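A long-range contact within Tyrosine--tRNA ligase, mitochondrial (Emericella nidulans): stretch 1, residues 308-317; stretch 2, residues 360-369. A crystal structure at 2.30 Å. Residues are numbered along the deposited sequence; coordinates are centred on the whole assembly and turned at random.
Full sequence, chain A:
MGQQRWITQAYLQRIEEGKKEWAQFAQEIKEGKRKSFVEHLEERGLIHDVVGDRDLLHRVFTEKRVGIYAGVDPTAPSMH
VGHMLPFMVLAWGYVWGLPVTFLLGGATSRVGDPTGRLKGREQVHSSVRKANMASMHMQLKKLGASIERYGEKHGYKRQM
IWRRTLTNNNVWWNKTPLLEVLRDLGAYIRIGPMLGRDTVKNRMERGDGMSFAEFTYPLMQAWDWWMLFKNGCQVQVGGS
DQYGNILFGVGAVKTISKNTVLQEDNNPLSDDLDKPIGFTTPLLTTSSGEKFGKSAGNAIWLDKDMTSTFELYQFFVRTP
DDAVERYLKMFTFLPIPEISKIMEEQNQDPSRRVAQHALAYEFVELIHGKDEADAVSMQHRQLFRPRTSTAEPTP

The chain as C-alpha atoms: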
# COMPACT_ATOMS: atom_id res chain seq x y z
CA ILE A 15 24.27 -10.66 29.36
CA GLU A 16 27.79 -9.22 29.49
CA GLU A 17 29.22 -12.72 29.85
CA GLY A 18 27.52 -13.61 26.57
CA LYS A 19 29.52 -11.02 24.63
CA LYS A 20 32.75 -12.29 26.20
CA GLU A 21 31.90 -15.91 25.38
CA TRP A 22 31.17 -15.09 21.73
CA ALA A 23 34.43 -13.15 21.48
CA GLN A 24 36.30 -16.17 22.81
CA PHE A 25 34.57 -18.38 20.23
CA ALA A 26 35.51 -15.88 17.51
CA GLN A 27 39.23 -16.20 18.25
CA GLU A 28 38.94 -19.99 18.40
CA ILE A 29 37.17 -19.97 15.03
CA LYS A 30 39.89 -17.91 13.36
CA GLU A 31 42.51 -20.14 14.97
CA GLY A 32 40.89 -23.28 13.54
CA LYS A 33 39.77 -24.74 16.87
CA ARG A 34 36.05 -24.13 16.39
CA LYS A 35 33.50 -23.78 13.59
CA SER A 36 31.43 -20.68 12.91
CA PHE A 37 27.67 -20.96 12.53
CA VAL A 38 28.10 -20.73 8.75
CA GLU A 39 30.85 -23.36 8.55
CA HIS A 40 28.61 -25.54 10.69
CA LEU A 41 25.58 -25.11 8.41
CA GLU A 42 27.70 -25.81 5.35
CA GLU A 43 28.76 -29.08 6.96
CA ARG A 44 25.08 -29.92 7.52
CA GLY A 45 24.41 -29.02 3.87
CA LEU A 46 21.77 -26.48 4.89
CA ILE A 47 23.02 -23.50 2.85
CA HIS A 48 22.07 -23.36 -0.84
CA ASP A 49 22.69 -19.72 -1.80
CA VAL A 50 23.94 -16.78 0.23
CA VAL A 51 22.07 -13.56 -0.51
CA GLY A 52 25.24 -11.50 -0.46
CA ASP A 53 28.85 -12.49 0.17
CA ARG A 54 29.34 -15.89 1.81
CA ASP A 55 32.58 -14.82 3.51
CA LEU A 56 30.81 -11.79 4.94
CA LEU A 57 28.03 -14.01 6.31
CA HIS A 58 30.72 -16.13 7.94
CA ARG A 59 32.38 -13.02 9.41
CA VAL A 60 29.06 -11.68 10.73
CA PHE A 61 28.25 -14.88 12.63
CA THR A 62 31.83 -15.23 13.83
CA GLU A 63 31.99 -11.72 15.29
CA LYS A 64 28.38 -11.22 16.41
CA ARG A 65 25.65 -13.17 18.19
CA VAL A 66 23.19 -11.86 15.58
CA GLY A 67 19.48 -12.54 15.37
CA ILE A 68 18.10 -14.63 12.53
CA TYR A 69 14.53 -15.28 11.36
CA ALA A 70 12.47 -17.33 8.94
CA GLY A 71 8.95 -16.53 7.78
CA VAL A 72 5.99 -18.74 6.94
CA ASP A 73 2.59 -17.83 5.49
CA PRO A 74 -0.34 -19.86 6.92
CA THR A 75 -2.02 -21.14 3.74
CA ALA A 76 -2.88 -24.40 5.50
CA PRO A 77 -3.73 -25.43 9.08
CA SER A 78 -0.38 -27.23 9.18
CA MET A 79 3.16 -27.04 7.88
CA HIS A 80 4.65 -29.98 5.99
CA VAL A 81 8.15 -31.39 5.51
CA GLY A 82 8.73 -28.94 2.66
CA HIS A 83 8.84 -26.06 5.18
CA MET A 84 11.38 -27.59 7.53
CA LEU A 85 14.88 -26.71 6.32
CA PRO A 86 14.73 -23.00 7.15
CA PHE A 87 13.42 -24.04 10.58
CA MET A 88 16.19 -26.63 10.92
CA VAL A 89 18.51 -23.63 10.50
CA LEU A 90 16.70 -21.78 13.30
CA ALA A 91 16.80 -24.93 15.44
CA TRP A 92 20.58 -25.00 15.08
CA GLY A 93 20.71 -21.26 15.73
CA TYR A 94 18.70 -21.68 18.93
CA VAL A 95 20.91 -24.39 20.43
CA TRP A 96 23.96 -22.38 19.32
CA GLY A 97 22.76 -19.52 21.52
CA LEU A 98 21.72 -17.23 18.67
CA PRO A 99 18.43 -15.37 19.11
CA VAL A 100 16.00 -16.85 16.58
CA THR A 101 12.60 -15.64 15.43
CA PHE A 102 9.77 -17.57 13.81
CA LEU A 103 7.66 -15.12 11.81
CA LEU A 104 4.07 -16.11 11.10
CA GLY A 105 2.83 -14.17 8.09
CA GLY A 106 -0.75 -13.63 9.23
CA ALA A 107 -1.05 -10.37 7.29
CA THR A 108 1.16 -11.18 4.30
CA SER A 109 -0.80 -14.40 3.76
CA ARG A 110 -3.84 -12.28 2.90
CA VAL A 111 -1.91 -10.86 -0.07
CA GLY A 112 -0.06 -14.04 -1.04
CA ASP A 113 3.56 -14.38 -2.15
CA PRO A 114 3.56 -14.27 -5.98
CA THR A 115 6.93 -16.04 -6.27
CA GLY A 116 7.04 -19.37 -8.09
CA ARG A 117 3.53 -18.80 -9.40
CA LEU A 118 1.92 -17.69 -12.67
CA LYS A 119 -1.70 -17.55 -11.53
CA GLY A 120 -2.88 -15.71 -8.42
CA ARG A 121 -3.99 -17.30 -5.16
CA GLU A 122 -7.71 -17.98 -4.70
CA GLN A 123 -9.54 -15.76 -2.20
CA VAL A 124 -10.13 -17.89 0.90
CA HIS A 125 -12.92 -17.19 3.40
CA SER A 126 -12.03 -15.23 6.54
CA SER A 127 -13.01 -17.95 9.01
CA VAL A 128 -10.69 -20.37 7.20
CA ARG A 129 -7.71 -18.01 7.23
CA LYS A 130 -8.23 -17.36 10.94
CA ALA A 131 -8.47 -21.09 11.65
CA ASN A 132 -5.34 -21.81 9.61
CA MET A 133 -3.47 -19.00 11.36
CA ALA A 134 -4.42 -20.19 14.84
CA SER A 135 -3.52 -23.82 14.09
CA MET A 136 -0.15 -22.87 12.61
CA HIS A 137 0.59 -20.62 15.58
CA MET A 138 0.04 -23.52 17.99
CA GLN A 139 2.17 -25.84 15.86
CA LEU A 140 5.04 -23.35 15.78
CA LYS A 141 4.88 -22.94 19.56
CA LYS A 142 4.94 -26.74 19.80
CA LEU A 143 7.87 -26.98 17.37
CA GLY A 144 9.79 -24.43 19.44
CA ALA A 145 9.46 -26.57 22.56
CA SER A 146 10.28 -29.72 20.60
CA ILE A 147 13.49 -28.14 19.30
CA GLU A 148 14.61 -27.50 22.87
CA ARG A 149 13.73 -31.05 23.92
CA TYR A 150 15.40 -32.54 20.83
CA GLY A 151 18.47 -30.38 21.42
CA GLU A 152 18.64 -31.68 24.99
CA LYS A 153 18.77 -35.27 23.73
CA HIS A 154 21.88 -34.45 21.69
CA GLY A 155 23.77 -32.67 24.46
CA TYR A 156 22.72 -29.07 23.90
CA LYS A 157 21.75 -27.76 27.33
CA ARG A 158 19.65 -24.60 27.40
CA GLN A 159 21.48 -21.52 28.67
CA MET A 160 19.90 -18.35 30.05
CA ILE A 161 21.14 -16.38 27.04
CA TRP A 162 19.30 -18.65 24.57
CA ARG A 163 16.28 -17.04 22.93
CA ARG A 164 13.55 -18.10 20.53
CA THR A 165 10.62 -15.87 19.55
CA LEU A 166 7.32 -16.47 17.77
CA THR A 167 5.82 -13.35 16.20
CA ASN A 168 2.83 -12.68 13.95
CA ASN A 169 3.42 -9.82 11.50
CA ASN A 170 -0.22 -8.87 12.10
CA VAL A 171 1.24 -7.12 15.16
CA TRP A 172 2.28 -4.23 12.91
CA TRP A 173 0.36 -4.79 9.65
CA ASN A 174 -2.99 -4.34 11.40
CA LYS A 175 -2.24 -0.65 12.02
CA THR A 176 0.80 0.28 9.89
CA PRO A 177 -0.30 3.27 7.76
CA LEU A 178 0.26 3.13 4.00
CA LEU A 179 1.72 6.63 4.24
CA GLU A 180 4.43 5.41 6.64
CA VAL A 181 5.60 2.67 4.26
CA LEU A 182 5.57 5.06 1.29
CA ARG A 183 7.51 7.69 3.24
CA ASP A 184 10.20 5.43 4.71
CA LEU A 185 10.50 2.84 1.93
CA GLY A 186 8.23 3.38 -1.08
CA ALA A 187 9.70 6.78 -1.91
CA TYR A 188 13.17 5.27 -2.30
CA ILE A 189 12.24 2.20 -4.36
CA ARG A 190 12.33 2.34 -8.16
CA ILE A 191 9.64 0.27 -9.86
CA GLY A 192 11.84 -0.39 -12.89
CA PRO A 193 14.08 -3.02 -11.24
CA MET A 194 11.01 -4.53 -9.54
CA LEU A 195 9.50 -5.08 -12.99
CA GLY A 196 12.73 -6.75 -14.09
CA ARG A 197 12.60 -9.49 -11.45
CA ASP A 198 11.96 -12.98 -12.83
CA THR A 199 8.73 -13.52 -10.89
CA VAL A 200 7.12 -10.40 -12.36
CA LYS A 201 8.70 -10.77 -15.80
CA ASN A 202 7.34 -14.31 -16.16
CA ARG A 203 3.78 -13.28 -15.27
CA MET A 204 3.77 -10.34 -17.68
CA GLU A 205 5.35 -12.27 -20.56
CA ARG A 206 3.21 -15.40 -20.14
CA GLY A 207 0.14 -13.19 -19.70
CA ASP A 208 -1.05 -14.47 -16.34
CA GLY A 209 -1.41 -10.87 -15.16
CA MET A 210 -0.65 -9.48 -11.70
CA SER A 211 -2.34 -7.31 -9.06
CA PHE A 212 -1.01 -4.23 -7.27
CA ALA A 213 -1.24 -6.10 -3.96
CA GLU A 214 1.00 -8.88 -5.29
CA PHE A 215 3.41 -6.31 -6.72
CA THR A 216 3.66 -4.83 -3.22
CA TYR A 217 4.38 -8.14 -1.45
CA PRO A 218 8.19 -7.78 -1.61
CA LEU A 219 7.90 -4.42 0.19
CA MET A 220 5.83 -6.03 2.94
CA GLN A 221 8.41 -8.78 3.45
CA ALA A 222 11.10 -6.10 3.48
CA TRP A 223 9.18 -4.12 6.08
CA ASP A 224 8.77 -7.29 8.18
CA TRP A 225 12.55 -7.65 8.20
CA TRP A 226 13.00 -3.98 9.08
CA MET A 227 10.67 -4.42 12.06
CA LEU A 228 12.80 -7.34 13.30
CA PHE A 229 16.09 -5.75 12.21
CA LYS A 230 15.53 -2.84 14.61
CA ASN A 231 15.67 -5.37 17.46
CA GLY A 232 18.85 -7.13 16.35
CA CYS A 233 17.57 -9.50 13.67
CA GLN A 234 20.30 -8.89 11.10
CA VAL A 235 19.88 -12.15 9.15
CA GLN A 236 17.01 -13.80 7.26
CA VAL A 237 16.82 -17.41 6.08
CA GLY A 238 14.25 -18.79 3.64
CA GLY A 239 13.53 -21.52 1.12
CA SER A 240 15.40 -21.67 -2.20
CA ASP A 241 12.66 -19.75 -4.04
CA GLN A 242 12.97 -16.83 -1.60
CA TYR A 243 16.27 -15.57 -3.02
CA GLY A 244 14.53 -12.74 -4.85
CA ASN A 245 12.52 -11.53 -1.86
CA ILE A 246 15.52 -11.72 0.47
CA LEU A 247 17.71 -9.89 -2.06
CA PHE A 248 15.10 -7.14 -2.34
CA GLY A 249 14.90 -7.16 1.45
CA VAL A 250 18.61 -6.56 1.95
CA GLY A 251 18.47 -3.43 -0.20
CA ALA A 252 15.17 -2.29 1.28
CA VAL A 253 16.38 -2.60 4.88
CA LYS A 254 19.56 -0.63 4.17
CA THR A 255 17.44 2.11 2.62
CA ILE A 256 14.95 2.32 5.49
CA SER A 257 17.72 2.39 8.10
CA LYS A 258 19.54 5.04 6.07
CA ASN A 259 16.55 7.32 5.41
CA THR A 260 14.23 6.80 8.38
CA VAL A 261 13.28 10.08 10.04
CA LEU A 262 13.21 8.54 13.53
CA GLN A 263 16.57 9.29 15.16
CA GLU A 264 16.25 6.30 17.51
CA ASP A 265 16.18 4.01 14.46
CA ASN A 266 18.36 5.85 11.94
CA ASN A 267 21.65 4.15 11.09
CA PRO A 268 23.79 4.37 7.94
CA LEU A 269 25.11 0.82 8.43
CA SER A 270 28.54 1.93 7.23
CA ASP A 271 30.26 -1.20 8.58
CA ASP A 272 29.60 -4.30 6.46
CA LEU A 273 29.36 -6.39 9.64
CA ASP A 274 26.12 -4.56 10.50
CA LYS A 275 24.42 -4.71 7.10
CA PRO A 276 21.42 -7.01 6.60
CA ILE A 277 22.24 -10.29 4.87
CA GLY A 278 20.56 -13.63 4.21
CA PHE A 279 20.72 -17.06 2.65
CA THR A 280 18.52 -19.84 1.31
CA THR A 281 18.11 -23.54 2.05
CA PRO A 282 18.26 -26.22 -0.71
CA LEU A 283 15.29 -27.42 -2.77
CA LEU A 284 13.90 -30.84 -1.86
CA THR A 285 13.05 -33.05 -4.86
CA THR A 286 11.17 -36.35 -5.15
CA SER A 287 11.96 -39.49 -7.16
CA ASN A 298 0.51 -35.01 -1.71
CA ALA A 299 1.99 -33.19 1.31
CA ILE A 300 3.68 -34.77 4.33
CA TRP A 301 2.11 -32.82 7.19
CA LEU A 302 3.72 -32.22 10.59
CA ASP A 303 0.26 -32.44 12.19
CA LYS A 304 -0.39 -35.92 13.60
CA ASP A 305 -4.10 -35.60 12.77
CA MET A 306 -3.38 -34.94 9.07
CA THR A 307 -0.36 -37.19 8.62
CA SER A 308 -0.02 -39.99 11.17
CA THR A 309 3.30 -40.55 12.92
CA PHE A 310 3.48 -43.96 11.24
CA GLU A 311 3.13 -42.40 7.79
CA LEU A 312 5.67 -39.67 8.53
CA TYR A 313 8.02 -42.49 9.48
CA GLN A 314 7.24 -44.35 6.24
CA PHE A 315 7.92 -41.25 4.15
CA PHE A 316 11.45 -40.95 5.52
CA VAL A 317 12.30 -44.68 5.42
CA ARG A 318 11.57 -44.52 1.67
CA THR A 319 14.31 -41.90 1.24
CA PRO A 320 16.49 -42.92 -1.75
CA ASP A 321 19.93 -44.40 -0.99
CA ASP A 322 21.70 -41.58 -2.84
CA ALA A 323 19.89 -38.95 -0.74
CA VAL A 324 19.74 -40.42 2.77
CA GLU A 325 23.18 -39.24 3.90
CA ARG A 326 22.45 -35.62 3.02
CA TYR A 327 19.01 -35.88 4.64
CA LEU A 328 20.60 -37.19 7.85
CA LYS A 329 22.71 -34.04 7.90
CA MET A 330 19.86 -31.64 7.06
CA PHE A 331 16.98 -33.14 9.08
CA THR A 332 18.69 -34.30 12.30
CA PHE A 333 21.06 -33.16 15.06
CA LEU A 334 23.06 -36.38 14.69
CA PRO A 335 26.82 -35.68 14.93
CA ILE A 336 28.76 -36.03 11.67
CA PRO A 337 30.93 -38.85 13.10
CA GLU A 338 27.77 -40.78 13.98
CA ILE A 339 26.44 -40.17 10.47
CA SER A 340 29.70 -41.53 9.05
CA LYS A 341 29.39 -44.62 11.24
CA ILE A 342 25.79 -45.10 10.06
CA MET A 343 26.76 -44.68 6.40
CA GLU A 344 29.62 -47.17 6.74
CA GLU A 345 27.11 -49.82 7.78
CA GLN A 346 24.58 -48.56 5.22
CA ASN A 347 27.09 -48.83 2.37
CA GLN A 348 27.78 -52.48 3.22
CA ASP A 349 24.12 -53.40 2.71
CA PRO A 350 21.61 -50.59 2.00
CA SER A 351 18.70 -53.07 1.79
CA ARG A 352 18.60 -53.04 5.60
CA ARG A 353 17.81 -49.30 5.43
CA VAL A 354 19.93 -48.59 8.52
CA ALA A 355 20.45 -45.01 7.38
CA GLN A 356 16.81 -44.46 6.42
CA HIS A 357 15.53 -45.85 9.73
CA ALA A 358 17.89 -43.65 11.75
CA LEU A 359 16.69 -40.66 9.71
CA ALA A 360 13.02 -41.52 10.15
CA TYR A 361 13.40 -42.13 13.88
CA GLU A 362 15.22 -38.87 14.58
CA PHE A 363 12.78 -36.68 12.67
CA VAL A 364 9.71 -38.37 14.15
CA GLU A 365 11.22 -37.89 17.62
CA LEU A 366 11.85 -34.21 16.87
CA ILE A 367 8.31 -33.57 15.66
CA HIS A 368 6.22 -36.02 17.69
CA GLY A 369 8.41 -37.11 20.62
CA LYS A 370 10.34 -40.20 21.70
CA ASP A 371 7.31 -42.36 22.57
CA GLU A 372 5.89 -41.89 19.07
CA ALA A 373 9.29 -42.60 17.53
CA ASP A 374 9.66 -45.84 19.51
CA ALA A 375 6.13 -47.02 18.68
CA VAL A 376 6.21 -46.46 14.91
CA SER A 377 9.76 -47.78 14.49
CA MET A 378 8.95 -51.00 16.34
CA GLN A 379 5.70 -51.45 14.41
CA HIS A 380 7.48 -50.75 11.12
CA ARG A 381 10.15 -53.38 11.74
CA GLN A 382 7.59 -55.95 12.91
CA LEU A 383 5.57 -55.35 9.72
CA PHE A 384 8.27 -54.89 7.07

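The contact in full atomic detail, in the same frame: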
# COMPACT_ATOMS: atom_id res chain seq x y z
N SER A 308 -0.33 -39.19 9.99
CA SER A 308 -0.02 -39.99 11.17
C SER A 308 1.48 -40.13 11.35
O SER A 308 2.25 -40.01 10.40
CB SER A 308 -0.65 -41.38 11.07
OG SER A 308 0.04 -42.18 10.13
N THR A 309 1.89 -40.37 12.59
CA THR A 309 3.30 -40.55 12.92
C THR A 309 3.88 -41.74 12.16
O THR A 309 5.05 -41.72 11.76
CB THR A 309 3.48 -40.78 14.43
OG1 THR A 309 2.74 -41.93 14.84
CG2 THR A 309 2.99 -39.57 15.21
N PHE A 310 3.06 -42.76 11.95
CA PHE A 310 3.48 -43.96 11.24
C PHE A 310 3.82 -43.62 9.79
O PHE A 310 4.82 -44.08 9.24
CB PHE A 310 2.38 -45.02 11.30
CG PHE A 310 2.76 -46.33 10.67
CD1 PHE A 310 2.31 -46.66 9.40
CD2 PHE A 310 3.57 -47.22 11.35
CE1 PHE A 310 2.67 -47.87 8.82
CE2 PHE A 310 3.93 -48.43 10.78
CZ PHE A 310 3.48 -48.75 9.51
N GLU A 311 2.97 -42.81 9.18
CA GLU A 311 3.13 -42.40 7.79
C GLU A 311 4.27 -41.41 7.59
O GLU A 311 4.92 -41.41 6.54
CB GLU A 311 1.82 -41.81 7.30
CG GLU A 311 0.77 -42.87 7.04
CD GLU A 311 -0.65 -42.37 7.24
OE1 GLU A 311 -0.88 -41.63 8.22
OE2 GLU A 311 -1.53 -42.70 6.42
N LEU A 312 4.54 -40.58 8.59
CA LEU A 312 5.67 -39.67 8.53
C LEU A 312 6.94 -40.51 8.58
O LEU A 312 7.92 -40.23 7.88
CB LEU A 312 5.64 -38.67 9.69
CG LEU A 312 6.69 -37.54 9.72
CD1 LEU A 312 7.13 -37.12 8.33
CD2 LEU A 312 6.14 -36.34 10.46
N TYR A 313 6.90 -41.57 9.38
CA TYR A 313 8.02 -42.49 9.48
C TYR A 313 8.24 -43.18 8.14
O TYR A 313 9.37 -43.25 7.65
CB TYR A 313 7.77 -43.52 10.57
CG TYR A 313 8.98 -44.35 10.93
CD1 TYR A 313 9.21 -45.58 10.32
CD2 TYR A 313 9.89 -43.90 11.87
CE1 TYR A 313 10.32 -46.33 10.64
CE2 TYR A 313 11.01 -44.65 12.20
CZ TYR A 313 11.22 -45.87 11.58
OH TYR A 313 12.33 -46.62 11.91
N GLN A 314 7.16 -43.69 7.55
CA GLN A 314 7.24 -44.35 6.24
C GLN A 314 7.85 -43.44 5.17
O GLN A 314 8.67 -43.88 4.37
CB GLN A 314 5.85 -44.82 5.78
CG GLN A 314 5.38 -46.09 6.47
CD GLN A 314 4.06 -46.59 5.93
OE1 GLN A 314 3.07 -45.85 5.88
NE2 GLN A 314 4.02 -47.85 5.53
N PHE A 315 7.42 -42.19 5.14
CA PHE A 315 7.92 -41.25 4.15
C PHE A 315 9.44 -41.18 4.18
O PHE A 315 10.10 -41.21 3.14
CB PHE A 315 7.32 -39.86 4.35
CG PHE A 315 7.93 -38.81 3.47
CD1 PHE A 315 8.82 -37.89 3.97
CD2 PHE A 315 7.59 -38.75 2.12
CE1 PHE A 315 9.38 -36.92 3.15
CE2 PHE A 315 8.14 -37.79 1.30
CZ PHE A 315 9.04 -36.87 1.81
N PHE A 316 10.01 -41.09 5.38
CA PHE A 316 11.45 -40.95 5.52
C PHE A 316 12.22 -42.26 5.33
O PHE A 316 13.37 -42.24 4.89
CB PHE A 316 11.79 -40.34 6.88
CG PHE A 316 11.71 -38.84 6.89
CD1 PHE A 316 12.75 -38.07 6.38
CD2 PHE A 316 10.60 -38.18 7.39
CE1 PHE A 316 12.69 -36.69 6.38
CE2 PHE A 316 10.53 -36.80 7.39
CZ PHE A 316 11.57 -36.06 6.89
N VAL A 317 11.61 -43.41 5.65
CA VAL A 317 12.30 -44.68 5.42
C VAL A 317 12.41 -44.96 3.92
O VAL A 317 13.27 -45.72 3.49
CB VAL A 317 11.62 -45.89 6.11
CG1 VAL A 317 11.67 -45.75 7.62
CG2 VAL A 317 10.21 -46.06 5.65
N ALA A 360 14.44 -41.54 9.84
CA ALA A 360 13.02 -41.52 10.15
C ALA A 360 12.78 -41.40 11.65
O ALA A 360 11.92 -40.64 12.09
CB ALA A 360 12.35 -42.78 9.62
N TYR A 361 13.56 -42.14 12.43
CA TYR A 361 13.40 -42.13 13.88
C TYR A 361 13.68 -40.75 14.45
O TYR A 361 12.88 -40.21 15.22
CB TYR A 361 14.32 -43.16 14.53
CG TYR A 361 14.16 -43.24 16.04
CD1 TYR A 361 13.31 -44.17 16.62
CD2 TYR A 361 14.85 -42.37 16.88
CE1 TYR A 361 13.15 -44.24 17.99
CE2 TYR A 361 14.70 -42.43 18.25
CZ TYR A 361 13.85 -43.36 18.80
OH TYR A 361 13.70 -43.42 20.16
N GLU A 362 14.81 -40.17 14.07
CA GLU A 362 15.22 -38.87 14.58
C GLU A 362 14.19 -37.79 14.29
O GLU A 362 13.84 -37.01 15.17
CB GLU A 362 16.57 -38.47 13.98
CG GLU A 362 17.75 -39.22 14.57
CD GLU A 362 17.97 -38.90 16.03
OE1 GLU A 362 18.24 -39.84 16.81
OE2 GLU A 362 17.87 -37.71 16.41
N PHE A 363 13.70 -37.75 13.06
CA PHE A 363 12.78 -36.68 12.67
C PHE A 363 11.42 -36.86 13.33
O PHE A 363 10.78 -35.88 13.71
CB PHE A 363 12.62 -36.61 11.16
CG PHE A 363 11.87 -35.40 10.70
CD1 PHE A 363 12.50 -34.17 10.62
CD2 PHE A 363 10.53 -35.48 10.37
CE1 PHE A 363 11.81 -33.04 10.21
CE2 PHE A 363 9.83 -34.36 9.96
CZ PHE A 363 10.47 -33.14 9.89
N VAL A 364 10.98 -38.10 13.47
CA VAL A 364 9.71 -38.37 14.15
C VAL A 364 9.85 -37.98 15.63
O VAL A 364 8.92 -37.43 16.21
CB VAL A 364 9.28 -39.84 14.02
CG1 VAL A 364 8.16 -40.18 15.01
CG2 VAL A 364 8.81 -40.12 12.60
N GLU A 365 11.00 -38.27 16.23
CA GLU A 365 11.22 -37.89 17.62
C GLU A 365 11.19 -36.37 17.77
O GLU A 365 10.58 -35.85 18.71
CB GLU A 365 12.54 -38.43 18.15
CG GLU A 365 12.81 -38.01 19.59
CD GLU A 365 14.01 -38.69 20.21
OE1 GLU A 365 14.71 -39.45 19.49
OE2 GLU A 365 14.26 -38.49 21.42
N LEU A 366 11.84 -35.67 16.85
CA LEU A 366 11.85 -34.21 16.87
C LEU A 366 10.43 -33.65 16.82
O LEU A 366 10.06 -32.82 17.64
CB LEU A 366 12.67 -33.65 15.70
CG LEU A 366 12.51 -32.14 15.42
CD1 LEU A 366 12.91 -31.29 16.62
CD2 LEU A 366 13.32 -31.74 14.19
N ILE A 367 9.64 -34.13 15.87
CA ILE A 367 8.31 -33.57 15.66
C ILE A 367 7.28 -34.08 16.67
O ILE A 367 6.49 -33.30 17.19
CB ILE A 367 7.80 -33.88 14.23
CG1 ILE A 367 8.77 -33.34 13.17
CG2 ILE A 367 6.40 -33.31 14.01
CD1 ILE A 367 8.95 -31.83 13.18
N HIS A 368 7.30 -35.39 16.94
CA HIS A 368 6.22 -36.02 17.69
C HIS A 368 6.64 -36.66 19.02
O HIS A 368 5.79 -37.17 19.75
CB HIS A 368 5.56 -37.08 16.81
CG HIS A 368 4.87 -36.52 15.61
ND1 HIS A 368 3.80 -35.65 15.70
CD2 HIS A 368 5.09 -36.70 14.28
CE1 HIS A 368 3.40 -35.32 14.49
NE2 HIS A 368 4.17 -35.94 13.61
N GLY A 369 7.93 -36.62 19.33
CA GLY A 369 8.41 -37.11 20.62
C GLY A 369 8.94 -38.54 20.58
O GLY A 369 8.70 -39.29 19.63

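Two helices, 309-317 and 360-368, pack side by side in a roughly antiparallel sense, their N-to-C directions 145° apart and their axes 8.9 Å apart at closest approach. No hydrogen bond crosses between them; backbone hydrogen bonds instead run along each helix, and the contact, burying 521 Å² in all, rests on apolar side chains and aromatic rings.

Ser 308 takes no part in the contact but starts the first helix: as N-cap, its OG accepts from Glu 311 N at 3.1 Å, serving an amide that has no helical carbonyl before it. Thr 309 turns its methyl to the other helix, where CG2 sits over one face of the His 368 imidazole, 3.6 Å from His 368 CG, a CH-pi contact. Its OG1 is hydrogen-bonded elsewhere in the structure, so the polar end of this small residue is also provided for. One turn on, Leu 312 points toward the partner helix and its branched end spans several neighbours: Leu 312 CD2 meets the edge of the imidazole, 3.7 Å from His 368 NE2, and both methyls, Leu 312 CD1 and CD2, lie 4.2 Å from Phe 363 CE2.

Tyr 313 leaves its backbone sideways, but its ring reaches across. Ala 360 CB lies over one face, 3.5 Å from Tyr 313 CE2, and Val 364 CG2 approaches the ring edge, 4.0 Å from Tyr 313 CD2. A tyrosine suits this place because its ring packs against aliphatic groups while its hydroxyl bonds elsewhere.

At Phe 316 the backbones come close, its CA 4.9 Å from Ala 360 CA. The small alanine side chain accommodates this approach, with Phe 316 CB 3.7 Å from Ala 360 CB. The Phe 316 ring meets that of Phe 363 obliquely, planes at 41°, with Phe 316 CE2 3.3 Å from Phe 363 CD2. Val 317 closes the series, its CG1 3.6 Å from Ala 360 CB.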